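Local coordinates for protein glutaconate CoA-transferase subunit A (Acidaminococcus fermentans, PDB 1POI) that catalyses, as the large subunit of its enzyme, the transfer of coenzyme A from acetyl-CoA to glutaconate or (R)-2-hydroxyglutarate in glutamate fermentation, at residues A[8-11]-A[12-16]; A[36-40]-A[41-45]; A[51-54]-A[55-59]; A[59-63]-A[64-68]; A[260-263]-A[264-268]. One frame throughout, in Å; residues are numbered along the deposited sequence.

In the fold
The five contacts are local, each within one continuous run of chain. Contacts 1 to 4 follow in order near its start, and contact 5 comes much later, on helix 257-266. Contacts 1, 2 and 4 end helices 6-13, 32-40 and 55-62, before the parallel strands 19-22, 46-49 and 66-71. Contact 3 starts helix 55-62 and shares Met59 with contact 4. The centres of contacts 1 and 2 lie about 9 Å apart, those of contacts 2 and 4 about 10 Å. The centre of contact 5 is about 28 Å from that of contact 1, yet its Tyr263 reaches Asp58 of contact 3. Contacts 1, 2 and 4 thus mark successive helix-to-strand turns of the large parallel sheet.

Contact 1 of 5, residues A[8-11]-A[12-16]; sequences DAIA and KYVHS
Asp8 O accepts from Lys12 N at 3.0 Å, a regular i to i+4 helix bond. Lys12 extends outward from the helix, and its CG lies over one face of the neighbouring Tyr13 ring. Ala9 comes next. Its O accepts from Tyr13 N at 3.0 Å, and the N-H points almost straight at it, at 176°. Tyr13 CD2 also passes this oxygen at 3.4 Å.

Ile10 makes the side-chain contact. Its CD1 lies 3.8 Å from Val14 CG2, and the two branches lie alongside each other. CG2 of Val14 stands beside its own backbone N (its CG1 has chi1 -156°), which turns it back toward Ile10. Val14 N still bonds to Ile10 O at 2.9 Å, but the N-H is bent to 135° and comes from above the carbonyl plane. Val14 is the first residue to leave helical angles, so this bond closes the last turn of helix 6-13. Ala11 follows, and its O sits 3.8 Å from His15 CE1. The His15 side chain is about 4 Å from a bound copper(II) ion.

Around this helix end, Ala9 and Tyr13 pack on strand 236-239. Tyr13 and Val14 touch Ile208 of strand 206-211, while Ile10 and Ala11 meet Gln41 after helix 32-40.

Contact 2 of 5, residues A[36-40]-A[41-45]; sequences FEILR and QGITD
Glu37 holds CG anti to its backbone N (chi1 -166°) and then bends at chi2 (80°), which carries its carboxylate to Gln41. Gln41 has CG beside its backbone N and an extended chain. The two side chains cross at a slant, with carboxylate and amide planes almost perpendicular (88°). Gln41 NE2 donates to Glu37 OE2 at 3.1 Å, on the anti lone pair, away from OE1. The other oxygen, OE1, forms a salt bridge with Arg40 NH1 at 2.7 Å. Lys7 adds a second salt bridge at OE2, and its carbonyl also accepts from Gln41 NE2. The carboxylate therefore lies between two cationic groups, which would probably favour its charged form.

The backbone ends helix 32-40 in a Schellman motif. Gly42 has positive phi. Its N bonds to Leu39 O at 3.0 Å, and Ile43 N reaches Ile38 O in a weak bond of 3.4 Å. The returning chain sets Ile43 CG2 4.0 Å from Ile38 CG2, and Ile43 also packs on Ile10 of helix 6-13. A leucine in place of Gln41 would probably leave Glu37 OE2 without its amide donor and the Lys7 carbonyl without this partner.

Contact 3 of 5, residues A[51-54]-A[55-59]; sequences GAAG and GDWDM
Asp56 turns its carboxylate back over the start of its own helix, toward Gly54. Its CG lies between the backbone N and the carbonyl carbon (chi1 54°), and this rotation lets OD1 reach two amides. Gly54 N meets OD1 at 2.8 Å, nearly head-on to the C-O bond. Trp57 N also approaches OD1, in a weak bond of 3.1 Å. The second oxygen, OD2, points to Lys30 in a salt bridge. The carboxylate is buried, and the lysine would probably balance its charge.

Gly54 stands at the N-cap of helix 55-62. Its O accepts a weak bond from Asp58 N, at 3.4 Å. The segment before it is a short, weakly bonded strand at 52-53, pairing in parallel with 73-74, so the contact is a strand-to-helix turn in the interior of the chain.

The Trp57 side chain leaves roughly at right angles to that of Asp56. Only the CD1 corner of its indole reaches back to the turn, 3.8 Å from Ala53 CB; the rest of the ring runs away from it. The approach is oblique to the ring. Tyr69 meets the same indole with planes about 40° apart, and Ile20 and Leu22 of strand 19-22 also touch it. Asp58 is directed elsewhere: its OD2 accepts from Tyr263 OH, and its OD1 takes the backbone N of Phe86.

Contact 4 of 5, residues A[59-63]-A[64-68]; sequences MLIGN and GRVKA
Arg65 and Leu60 are joined by a backbone bond that closes the helix: Arg65 N donates to Leu60 O at 2.9 Å and 167°. Inside that loop, Gly64 N meets Ile61 O at 2.6 Å. Gly64 takes positive phi.

Two side-chain polar groups follow. Asn63 ND2 reaches back one turn to Met59 O at 2.8 Å. The backbone N of Asn63 bonds to the same oxygen from the opposite face of its plane, so two N-H groups grip one carbonyl. Arg65 bends at chi2 (-71°) and brings its NE to Asn63 O, in a weak bond of 3.3 Å. That oxygen lies at the edge of the guanidinium, in its plane. The stronger partners of the guanidinium are Ile43 O and Leu39 O, at NH1 and NH2. An alanine in place of Arg65 would probably leave these carbonyls without their guanidinium donors and break a link between the two helix ends.

Apolar contacts are made by Val66. Its CG2 lies 4.0 Å from Leu60 CB and 4.3 Å from Ile61 CG1, so the start of the strand packs on the helix just left.

The pair of backbone bonds with Gly64 as C-prime residue is a Schellman motif, here ending helix 55-62 ahead of strand 66-71.

Contact 5 of 5, residues A[260-263]-A[264-268]; sequences LKVY and DKVSK
Ser267 touches Tyr263 in two ways. Its OG donates to Tyr263 O at 2.9 Å, and its backbone N bonds to the same oxygen, also at 2.9 Å. The two donors come from opposite faces of the carbonyl plane. With OG between the backbone N and the carbonyl carbon (chi1 65°), the hydroxyl points back to Tyr263 O. Ser267 CB meanwhile lies over one face of the Tyr263 ring, 4.3 Å from its centroid, a CH-pi contact shifted toward the rim.

Next to this pair, Val262 and Val266 lie side by side, with CG1 of Val262 3.8 Å from CG2 of Val266. Val266 N bonds almost straight to Val262 O at 2.8 Å. Lys265 CG also passes close to Val262 O. Two residues earlier, Asp264 N bonds to Leu260 O at 3.1 Å.

Farther out, Tyr263 OH bonds to Asp58 OD2 in helix 55-62, and Phe276 of helix 270-282 meets its ring edge-to-face. Tyr263 thus joins helix 257-266 to both. Asp264 OD1 forms a salt bridge with Arg84 and a hydrogen bond with Thr80. Ser267 O accepts from Arg85 NH1.

Ser267 is the first residue past the helix, and its hydroxyl adds a bond at a carbonyl of the last turn. With Ser267 CB over its face and Asp58 at its hydroxyl, the buried Tyr263 ring is likely to be fixed in rotation.

Contact 1 of 5, residues A[8-11]-A[12-16]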
loop_
_atom_site.group_PDB
_atom_site.type_symbol
_atom_site.label_atom_id
_atom_site.label_comp_id
_atom_site.label_asym_id
_atom_site.label_seq_id
_atom_site.Cartn_x
_atom_site.Cartn_y
_atom_site.Cartn_z
ATOM N N ASP A 8 3.530 -23.185 -27.016
ATOM C CA ASP A 8 3.296 -22.374 -28.189
ATOM C C ASP A 8 4.292 -21.209 -28.283
ATOM O O ASP A 8 5.024 -21.078 -29.277
ATOM C CB ASP A 8 1.862 -21.859 -28.174
ATOM C CG ASP A 8 0.834 -22.982 -28.309
ATOM O OD1 ASP A 8 1.162 -24.069 -28.862
ATOM O OD2 ASP A 8 -0.320 -22.774 -27.873
ATOM N N ALA A 9 4.389 -20.429 -27.211
ATOM C CA ALA A 9 5.283 -19.280 -27.169
ATOM C C ALA A 9 6.719 -19.639 -27.485
ATOM O O ALA A 9 7.332 -19.060 -28.364
ATOM C CB ALA A 9 5.192 -18.600 -25.818
ATOM N N ILE A 10 7.266 -20.596 -26.766
ATOM C CA ILE A 10 8.643 -21.015 -27.004
ATOM C C ILE A 10 8.914 -21.462 -28.452
ATOM O O ILE A 10 9.983 -21.186 -29.013
ATOM C CB ILE A 10 9.005 -22.144 -26.032
ATOM C CG1 ILE A 10 9.173 -21.552 -24.626
ATOM C CG2 ILE A 10 10.203 -22.940 -26.543
ATOM C CD1 ILE A 10 10.446 -20.667 -24.420
ATOM N N ALA A 11 7.948 -22.175 -29.030
ATOM C CA ALA A 11 8.054 -22.691 -30.392
ATOM C C ALA A 11 8.074 -21.572 -31.421
ATOM O O ALA A 11 8.828 -21.615 -32.395
ATOM C CB ALA A 11 6.903 -23.612 -30.675
ATOM N N LYS A 12 7.200 -20.594 -31.213
ATOM C CA LYS A 12 7.081 -19.452 -32.099
ATOM C C LYS A 12 8.248 -18.474 -32.022
ATOM O O LYS A 12 8.861 -18.174 -33.042
ATOM C CB LYS A 12 5.764 -18.731 -31.831
ATOM C CG LYS A 12 5.502 -17.568 -32.743
ATOM C CD LYS A 12 4.054 -17.103 -32.610
ATOM C CE LYS A 12 3.726 -15.948 -33.567
ATOM N NZ LYS A 12 2.266 -15.600 -33.543
ATOM N N TYR A 13 8.608 -18.021 -30.825
ATOM C CA TYR A 13 9.688 -17.037 -30.692
ATOM C C TYR A 13 11.100 -17.543 -30.441
ATOM O O TYR A 13 12.025 -16.729 -30.410
ATOM C CB TYR A 13 9.328 -15.991 -29.636
ATOM C CG TYR A 13 7.991 -15.364 -29.869
ATOM C CD1 TYR A 13 7.838 -14.332 -30.794
ATOM C CD2 TYR A 13 6.861 -15.847 -29.235
ATOM C CE1 TYR A 13 6.583 -13.796 -31.091
ATOM C CE2 TYR A 13 5.593 -15.318 -29.520
ATOM C CZ TYR A 13 5.470 -14.295 -30.451
ATOM O OH TYR A 13 4.230 -13.768 -30.752
ATOM N N VAL A 14 11.293 -18.841 -30.202
ATOM C CA VAL A 14 12.656 -19.333 -29.978
ATOM C C VAL A 14 12.966 -20.354 -31.056
ATOM O O VAL A 14 12.083 -21.141 -31.450
ATOM C CB VAL A 14 12.861 -19.932 -28.565
ATOM C CG1 VAL A 14 14.356 -19.865 -28.156
ATOM C CG2 VAL A 14 12.021 -19.163 -27.552
ATOM N N HIS A 15 14.210 -20.316 -31.547
ATOM C CA HIS A 15 14.686 -21.172 -32.646
ATOM C C HIS A 15 16.151 -21.484 -32.446
ATOM O O HIS A 15 16.895 -20.664 -31.896
ATOM C CB HIS A 15 14.602 -20.418 -33.994
ATOM C CG HIS A 15 13.290 -19.739 -34.238
ATOM N ND1 HIS A 15 12.146 -20.424 -34.587
ATOM C CD2 HIS A 15 12.925 -18.442 -34.116
ATOM C CE1 HIS A 15 11.128 -19.583 -34.660
ATOM N NE2 HIS A 15 11.573 -18.373 -34.377
ATOM N N SER A 16 16.585 -22.636 -32.944
ATOM C CA SER A 16 17.991 -22.997 -32.848
ATOM C C SER A 16 18.729 -21.909 -33.632
ATOM O O SER A 16 18.138 -21.274 -34.515
ATOM C CB SER A 16 18.237 -24.361 -33.486
ATOM O OG SER A 16 17.321 -25.319 -33.001
#

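Contact 2 of 5, residues A[36-40]-A[41-45]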
loop_
_atom_site.group_PDB
_atom_site.type_symbol
_atom_site.label_atom_id
_atom_site.label_comp_id
_atom_site.label_asym_id
_atom_site.label_seq_id
_atom_site.Cartn_x
_atom_site.Cartn_y
_atom_site.Cartn_z
ATOM N N PHE A 36 13.131 -25.126 -19.330
ATOM C CA PHE A 36 12.756 -26.517 -19.441
ATOM C C PHE A 36 12.190 -26.819 -20.810
ATOM O O PHE A 36 12.543 -27.825 -21.401
ATOM C CB PHE A 36 11.762 -26.918 -18.348
ATOM C CG PHE A 36 12.416 -27.473 -17.126
ATOM C CD1 PHE A 36 13.728 -27.135 -16.814
ATOM C CD2 PHE A 36 11.732 -28.362 -16.296
ATOM C CE1 PHE A 36 14.367 -27.676 -15.697
ATOM C CE2 PHE A 36 12.367 -28.914 -15.172
ATOM C CZ PHE A 36 13.690 -28.565 -14.875
ATOM N N GLU A 37 11.331 -25.941 -21.316
ATOM C CA GLU A 37 10.700 -26.125 -22.621
ATOM C C GLU A 37 11.727 -25.997 -23.771
ATOM O O GLU A 37 11.650 -26.711 -24.776
ATOM C CB GLU A 37 9.552 -25.144 -22.796
ATOM C CG GLU A 37 8.653 -25.485 -23.960
ATOM C CD GLU A 37 7.637 -26.590 -23.663
ATOM O OE1 GLU A 37 7.484 -26.997 -22.483
ATOM O OE2 GLU A 37 6.952 -27.028 -24.621
ATOM N N ILE A 38 12.693 -25.105 -23.620
ATOM C CA ILE A 38 13.727 -24.967 -24.623
ATOM C C ILE A 38 14.346 -26.357 -24.786
ATOM O O ILE A 38 14.328 -26.931 -25.876
ATOM C CB ILE A 38 14.776 -23.921 -24.185
ATOM C CG1 ILE A 38 14.245 -22.508 -24.452
ATOM C CG2 ILE A 38 16.093 -24.152 -24.865
ATOM C CD1 ILE A 38 15.122 -21.373 -23.877
ATOM N N LEU A 39 14.805 -26.947 -23.691
ATOM C CA LEU A 39 15.401 -28.294 -23.738
ATOM C C LEU A 39 14.435 -29.333 -24.305
ATOM O O LEU A 39 14.746 -30.058 -25.261
ATOM C CB LEU A 39 15.814 -28.753 -22.341
ATOM C CG LEU A 39 17.089 -28.148 -21.802
ATOM C CD1 LEU A 39 17.388 -28.755 -20.461
ATOM C CD2 LEU A 39 18.207 -28.431 -22.759
ATOM N N ARG A 40 13.259 -29.381 -23.699
ATOM C CA ARG A 40 12.211 -30.309 -24.081
ATOM C C ARG A 40 11.875 -30.200 -25.565
ATOM O O ARG A 40 11.353 -31.142 -26.151
ATOM C CB ARG A 40 10.961 -30.032 -23.226
ATOM C CG ARG A 40 9.933 -31.148 -23.146
ATOM C CD ARG A 40 8.769 -30.778 -22.236
ATOM N NE ARG A 40 9.223 -30.663 -20.855
ATOM C CZ ARG A 40 8.876 -29.683 -20.025
ATOM N NH1 ARG A 40 8.055 -28.724 -20.424
ATOM N NH2 ARG A 40 9.384 -29.638 -18.802
ATOM N N GLN A 41 12.183 -29.069 -26.189
ATOM C CA GLN A 41 11.848 -28.914 -27.599
ATOM C C GLN A 41 12.958 -29.215 -28.612
ATOM O O GLN A 41 12.767 -29.091 -29.816
ATOM C CB GLN A 41 11.202 -27.551 -27.846
ATOM C CG GLN A 41 9.761 -27.490 -27.385
ATOM C CD GLN A 41 9.047 -26.301 -27.937
ATOM O OE1 GLN A 41 9.269 -25.916 -29.081
ATOM N NE2 GLN A 41 8.178 -25.702 -27.143
ATOM N N GLY A 42 14.102 -29.667 -28.122
ATOM C CA GLY A 42 15.187 -29.979 -29.014
ATOM C C GLY A 42 15.807 -28.718 -29.575
ATOM O O GLY A 42 16.543 -28.771 -30.570
ATOM N N ILE A 43 15.535 -27.577 -28.952
ATOM C CA ILE A 43 16.115 -26.326 -29.426
ATOM C C ILE A 43 17.602 -26.421 -29.170
ATOM O O ILE A 43 17.997 -26.915 -28.122
ATOM C CB ILE A 43 15.481 -25.157 -28.730
ATOM C CG1 ILE A 43 14.130 -24.911 -29.395
ATOM C CG2 ILE A 43 16.382 -23.939 -28.800
ATOM C CD1 ILE A 43 13.171 -24.162 -28.560
ATOM N N THR A 44 18.421 -25.999 -30.133
ATOM C CA THR A 44 19.861 -26.137 -29.976
ATOM C C THR A 44 20.682 -25.075 -30.713
ATOM O O THR A 44 20.138 -24.177 -31.359
ATOM C CB THR A 44 20.260 -27.574 -30.434
ATOM O OG1 THR A 44 21.695 -27.740 -30.463
ATOM C CG2 THR A 44 19.642 -27.880 -31.805
ATOM N N ASP A 45 22.000 -25.190 -30.610
ATOM C CA ASP A 45 22.916 -24.271 -31.268
ATOM C C ASP A 45 22.543 -22.820 -30.982
ATOM O O ASP A 45 22.310 -22.017 -31.886
ATOM C CB ASP A 45 22.994 -24.555 -32.783
ATOM C CG ASP A 45 23.972 -25.687 -33.122
ATOM O OD1 ASP A 45 25.202 -25.473 -32.978
ATOM O OD2 ASP A 45 23.520 -26.790 -33.535
#

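Contact 3 of 5, residues A[51-54]-A[55-59]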
loop_
_atom_site.group_PDB
_atom_site.type_symbol
_atom_site.label_atom_id
_atom_site.label_comp_id
_atom_site.label_asym_id
_atom_site.label_seq_id
_atom_site.Cartn_x
_atom_site.Cartn_y
_atom_site.Cartn_z
ATOM N N GLY A 51 25.923 -13.730 -18.193
ATOM C CA GLY A 51 25.588 -12.774 -17.155
ATOM C C GLY A 51 25.932 -13.519 -15.886
ATOM O O GLY A 51 26.865 -14.326 -15.901
ATOM N N ALA A 52 25.223 -13.260 -14.794
ATOM C CA ALA A 52 25.463 -13.995 -13.547
ATOM C C ALA A 52 24.616 -15.252 -13.719
ATOM O O ALA A 52 23.451 -15.307 -13.307
ATOM C CB ALA A 52 25.005 -13.200 -12.366
ATOM N N ALA A 53 25.221 -16.243 -14.368
ATOM C CA ALA A 53 24.565 -17.496 -14.706
ATOM C C ALA A 53 24.510 -18.571 -13.630
ATOM O O ALA A 53 25.444 -18.752 -12.847
ATOM C CB ALA A 53 25.186 -18.057 -15.975
ATOM N N GLY A 54 23.434 -19.342 -13.664
ATOM C CA GLY A 54 23.274 -20.402 -12.696
ATOM C C GLY A 54 22.995 -21.762 -13.301
ATOM O O GLY A 54 23.551 -22.130 -14.328
ATOM N N GLY A 55 22.063 -22.485 -12.704
ATOM C CA GLY A 55 21.759 -23.816 -13.198
ATOM C C GLY A 55 21.141 -23.791 -14.566
ATOM O O GLY A 55 21.183 -24.781 -15.290
ATOM N N ASP A 56 20.548 -22.652 -14.908
ATOM C CA ASP A 56 19.901 -22.456 -16.202
ATOM C C ASP A 56 20.891 -22.694 -17.373
ATOM O O ASP A 56 20.725 -23.638 -18.143
ATOM C CB ASP A 56 19.171 -21.082 -16.255
ATOM C CG ASP A 56 20.083 -19.855 -15.896
ATOM O OD1 ASP A 56 21.112 -19.969 -15.185
ATOM O OD2 ASP A 56 19.748 -18.730 -16.339
ATOM N N TRP A 57 21.973 -21.930 -17.450
ATOM C CA TRP A 57 22.920 -22.144 -18.523
ATOM C C TRP A 57 23.644 -23.466 -18.369
ATOM O O TRP A 57 24.165 -24.007 -19.343
ATOM C CB TRP A 57 23.912 -20.990 -18.635
ATOM C CG TRP A 57 23.313 -19.825 -19.355
ATOM C CD1 TRP A 57 22.698 -18.739 -18.792
ATOM C CD2 TRP A 57 23.173 -19.672 -20.776
ATOM N NE1 TRP A 57 22.172 -17.932 -19.770
ATOM C CE2 TRP A 57 22.450 -18.476 -20.999
ATOM C CE3 TRP A 57 23.588 -20.435 -21.882
ATOM C CZ2 TRP A 57 22.124 -18.019 -22.292
ATOM C CZ3 TRP A 57 23.266 -19.984 -23.157
ATOM C CH2 TRP A 57 22.541 -18.783 -23.352
ATOM N N ASP A 58 23.668 -24.010 -17.159
ATOM C CA ASP A 58 24.331 -25.290 -16.958
ATOM C C ASP A 58 23.527 -26.363 -17.639
ATOM O O ASP A 58 24.068 -27.212 -18.338
ATOM C CB ASP A 58 24.442 -25.649 -15.495
ATOM C CG ASP A 58 25.547 -26.637 -15.238
ATOM O OD1 ASP A 58 26.679 -26.339 -15.663
ATOM O OD2 ASP A 58 25.300 -27.696 -14.610
ATOM N N MET A 59 22.222 -26.326 -17.451
ATOM C CA MET A 59 21.390 -27.327 -18.065
ATOM C C MET A 59 21.497 -27.300 -19.590
ATOM O O MET A 59 21.681 -28.350 -20.208
ATOM C CB MET A 59 19.968 -27.204 -17.555
ATOM C CG MET A 59 19.875 -27.520 -16.063
ATOM S SD MET A 59 18.178 -27.490 -15.519
ATOM C CE MET A 59 17.624 -29.043 -16.049
#

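Contact 4 of 5, residues A[59-63]-A[64-68]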
loop_
_atom_site.group_PDB
_atom_site.type_symbol
_atom_site.label_atom_id
_atom_site.label_comp_id
_atom_site.label_asym_id
_atom_site.label_seq_id
_atom_site.Cartn_x
_atom_site.Cartn_y
_atom_site.Cartn_z
ATOM N N MET A 59 22.222 -26.326 -17.451
ATOM C CA MET A 59 21.390 -27.327 -18.065
ATOM C C MET A 59 21.497 -27.300 -19.590
ATOM O O MET A 59 21.681 -28.350 -20.208
ATOM C CB MET A 59 19.968 -27.204 -17.555
ATOM C CG MET A 59 19.875 -27.520 -16.063
ATOM S SD MET A 59 18.178 -27.490 -15.519
ATOM C CE MET A 59 17.624 -29.043 -16.049
ATOM N N LEU A 60 21.487 -26.108 -20.186
ATOM C CA LEU A 60 21.607 -25.962 -21.638
ATOM C C LEU A 60 22.959 -26.507 -22.117
ATOM O O LEU A 60 23.013 -27.307 -23.051
ATOM C CB LEU A 60 21.467 -24.492 -22.053
ATOM C CG LEU A 60 20.110 -23.820 -21.804
ATOM C CD1 LEU A 60 20.171 -22.328 -22.139
ATOM C CD2 LEU A 60 19.016 -24.535 -22.595
ATOM N N ILE A 61 24.043 -26.093 -21.467
ATOM C CA ILE A 61 25.382 -26.551 -21.833
ATOM C C ILE A 61 25.496 -28.078 -21.757
ATOM O O ILE A 61 25.815 -28.728 -22.755
ATOM C CB ILE A 61 26.442 -25.927 -20.924
ATOM C CG1 ILE A 61 26.486 -24.419 -21.123
ATOM C CG2 ILE A 61 27.795 -26.536 -21.197
ATOM C CD1 ILE A 61 27.414 -23.732 -20.171
ATOM N N GLY A 62 25.222 -28.636 -20.578
ATOM C CA GLY A 62 25.284 -30.071 -20.374
ATOM C C GLY A 62 24.446 -30.847 -21.367
ATOM O O GLY A 62 24.803 -31.965 -21.723
ATOM N N ASN A 63 23.302 -30.299 -21.762
ATOM C CA ASN A 63 22.463 -30.942 -22.767
ATOM C C ASN A 63 22.967 -30.563 -24.183
ATOM O O ASN A 63 22.223 -30.627 -25.173
ATOM C CB ASN A 63 21.006 -30.511 -22.616
ATOM C CG ASN A 63 20.273 -31.282 -21.527
ATOM O OD1 ASN A 63 19.612 -32.301 -21.798
ATOM N ND2 ASN A 63 20.342 -30.778 -20.294
ATOM N N GLY A 64 24.224 -30.142 -24.270
ATOM C CA GLY A 64 24.814 -29.759 -25.545
ATOM C C GLY A 64 24.055 -28.809 -26.463
ATOM O O GLY A 64 24.187 -28.920 -27.692
ATOM N N ARG A 65 23.310 -27.856 -25.891
ATOM C CA ARG A 65 22.542 -26.889 -26.680
ATOM C C ARG A 65 23.222 -25.531 -26.903
ATOM O O ARG A 65 22.566 -24.593 -27.353
ATOM C CB ARG A 65 21.173 -26.612 -26.050
ATOM C CG ARG A 65 20.405 -27.813 -25.583
ATOM C CD ARG A 65 19.871 -28.679 -26.684
ATOM N NE ARG A 65 19.200 -29.862 -26.121
ATOM C CZ ARG A 65 17.877 -30.017 -26.060
ATOM N NH1 ARG A 65 17.074 -29.076 -26.530
ATOM N NH2 ARG A 65 17.343 -31.096 -25.504
ATOM N N VAL A 66 24.519 -25.417 -26.670
ATOM C CA VAL A 66 25.165 -24.125 -26.830
ATOM C C VAL A 66 26.365 -24.172 -27.775
ATOM O O VAL A 66 27.332 -24.913 -27.543
ATOM C CB VAL A 66 25.555 -23.555 -25.436
ATOM C CG1 VAL A 66 26.323 -22.267 -25.570
ATOM C CG2 VAL A 66 24.300 -23.319 -24.599
ATOM N N LYS A 67 26.291 -23.351 -28.827
ATOM C CA LYS A 67 27.308 -23.261 -29.883
ATOM C C LYS A 67 28.482 -22.435 -29.394
ATOM O O LYS A 67 29.633 -22.825 -29.523
ATOM C CB LYS A 67 26.662 -22.633 -31.125
ATOM C CG LYS A 67 27.458 -22.743 -32.420
ATOM C CD LYS A 67 26.688 -22.184 -33.633
ATOM C CE LYS A 67 26.596 -20.653 -33.615
ATOM N NZ LYS A 67 26.085 -20.062 -34.916
ATOM N N ALA A 68 28.172 -21.293 -28.799
ATOM C CA ALA A 68 29.175 -20.397 -28.241
ATOM C C ALA A 68 28.526 -19.781 -27.008
ATOM O O ALA A 68 27.325 -19.451 -27.023
ATOM C CB ALA A 68 29.531 -19.320 -29.239
#

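Contact 5 of 5, residues A[260-263]-A[264-268]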
loop_
_atom_site.group_PDB
_atom_site.type_symbol
_atom_site.label_atom_id
_atom_site.label_comp_id
_atom_site.label_asym_id
_atom_site.label_seq_id
_atom_site.Cartn_x
_atom_site.Cartn_y
_atom_site.Cartn_z
ATOM N N LEU A 260 18.254 -27.586 -5.004
ATOM C CA LEU A 260 19.517 -27.141 -5.553
ATOM C C LEU A 260 20.648 -28.037 -5.115
ATOM O O LEU A 260 21.689 -28.065 -5.761
ATOM C CB LEU A 260 19.854 -25.706 -5.146
ATOM C CG LEU A 260 19.045 -24.495 -5.609
ATOM C CD1 LEU A 260 19.660 -23.278 -4.968
ATOM C CD2 LEU A 260 19.019 -24.355 -7.114
ATOM N N LYS A 261 20.493 -28.719 -3.988
ATOM C CA LYS A 261 21.555 -29.606 -3.505
ATOM C C LYS A 261 21.562 -30.906 -4.296
ATOM O O LYS A 261 22.621 -31.478 -4.551
ATOM C CB LYS A 261 21.414 -29.898 -2.010
ATOM C CG LYS A 261 21.707 -28.716 -1.108
ATOM C CD LYS A 261 22.294 -29.193 0.207
ATOM C CE LYS A 261 22.118 -28.159 1.317
ATOM N NZ LYS A 261 20.698 -28.051 1.796
ATOM N N VAL A 262 20.371 -31.363 -4.675
ATOM C CA VAL A 262 20.228 -32.574 -5.472
ATOM C C VAL A 262 20.985 -32.316 -6.759
ATOM O O VAL A 262 21.940 -33.026 -7.078
ATOM C CB VAL A 262 18.767 -32.836 -5.835
ATOM C CG1 VAL A 262 18.662 -34.014 -6.747
ATOM C CG2 VAL A 262 17.958 -33.066 -4.581
ATOM N N TYR A 263 20.599 -31.237 -7.445
ATOM C CA TYR A 263 21.231 -30.840 -8.692
ATOM C C TYR A 263 22.755 -30.721 -8.535
ATOM O O TYR A 263 23.497 -31.141 -9.422
ATOM C CB TYR A 263 20.628 -29.527 -9.213
ATOM C CG TYR A 263 21.135 -29.130 -10.589
ATOM C CD1 TYR A 263 20.530 -29.624 -11.740
ATOM C CD2 TYR A 263 22.283 -28.343 -10.732
ATOM C CE1 TYR A 263 21.063 -29.360 -13.002
ATOM C CE2 TYR A 263 22.824 -28.069 -11.987
ATOM C CZ TYR A 263 22.207 -28.584 -13.116
ATOM O OH TYR A 263 22.737 -28.320 -14.351
ATOM N N ASP A 264 23.222 -30.190 -7.409
ATOM C CA ASP A 264 24.659 -30.030 -7.188
ATOM C C ASP A 264 25.420 -31.332 -7.311
ATOM O O ASP A 264 26.529 -31.358 -7.834
ATOM C CB ASP A 264 24.948 -29.441 -5.809
ATOM C CG ASP A 264 26.429 -29.584 -5.395
ATOM O OD1 ASP A 264 27.307 -28.959 -6.023
ATOM O OD2 ASP A 264 26.720 -30.326 -4.431
ATOM N N LYS A 265 24.850 -32.396 -6.760
ATOM C CA LYS A 265 25.513 -33.684 -6.783
ATOM C C LYS A 265 25.227 -34.418 -8.080
ATOM O O LYS A 265 26.118 -35.017 -8.676
ATOM C CB LYS A 265 25.125 -34.509 -5.545
ATOM C CG LYS A 265 23.665 -34.938 -5.464
ATOM C CD LYS A 265 23.517 -36.432 -5.713
ATOM C CE LYS A 265 22.050 -36.841 -5.878
ATOM N NZ LYS A 265 21.929 -38.247 -6.410
ATOM N N VAL A 266 23.975 -34.375 -8.507
ATOM C CA VAL A 266 23.550 -34.992 -9.749
ATOM C C VAL A 266 24.434 -34.553 -10.937
ATOM O O VAL A 266 24.990 -35.384 -11.652
ATOM C CB VAL A 266 22.102 -34.621 -10.031
ATOM C CG1 VAL A 266 21.789 -34.823 -11.472
ATOM C CG2 VAL A 266 21.182 -35.463 -9.175
ATOM N N SER A 267 24.626 -33.250 -11.097
ATOM C CA SER A 267 25.437 -32.711 -12.185
ATOM C C SER A 267 26.939 -32.987 -12.095
ATOM O O SER A 267 27.705 -32.338 -12.816
ATOM C CB SER A 267 25.250 -31.196 -12.268
ATOM O OG SER A 267 25.753 -30.570 -11.091
ATOM N N LYS A 268 27.387 -33.861 -11.189
ATOM C CA LYS A 268 28.827 -34.133 -11.096
ATOM C C LYS A 268 29.260 -35.099 -12.174
ATOM O O LYS A 268 30.459 -35.356 -12.334
ATOM C CB LYS A 268 29.242 -34.674 -9.729
ATOM C CG LYS A 268 28.905 -33.758 -8.583
ATOM C CD LYS A 268 29.547 -34.187 -7.275
ATOM C CE LYS A 268 29.025 -33.305 -6.129
ATOM N NZ LYS A 268 29.731 -33.512 -4.843
#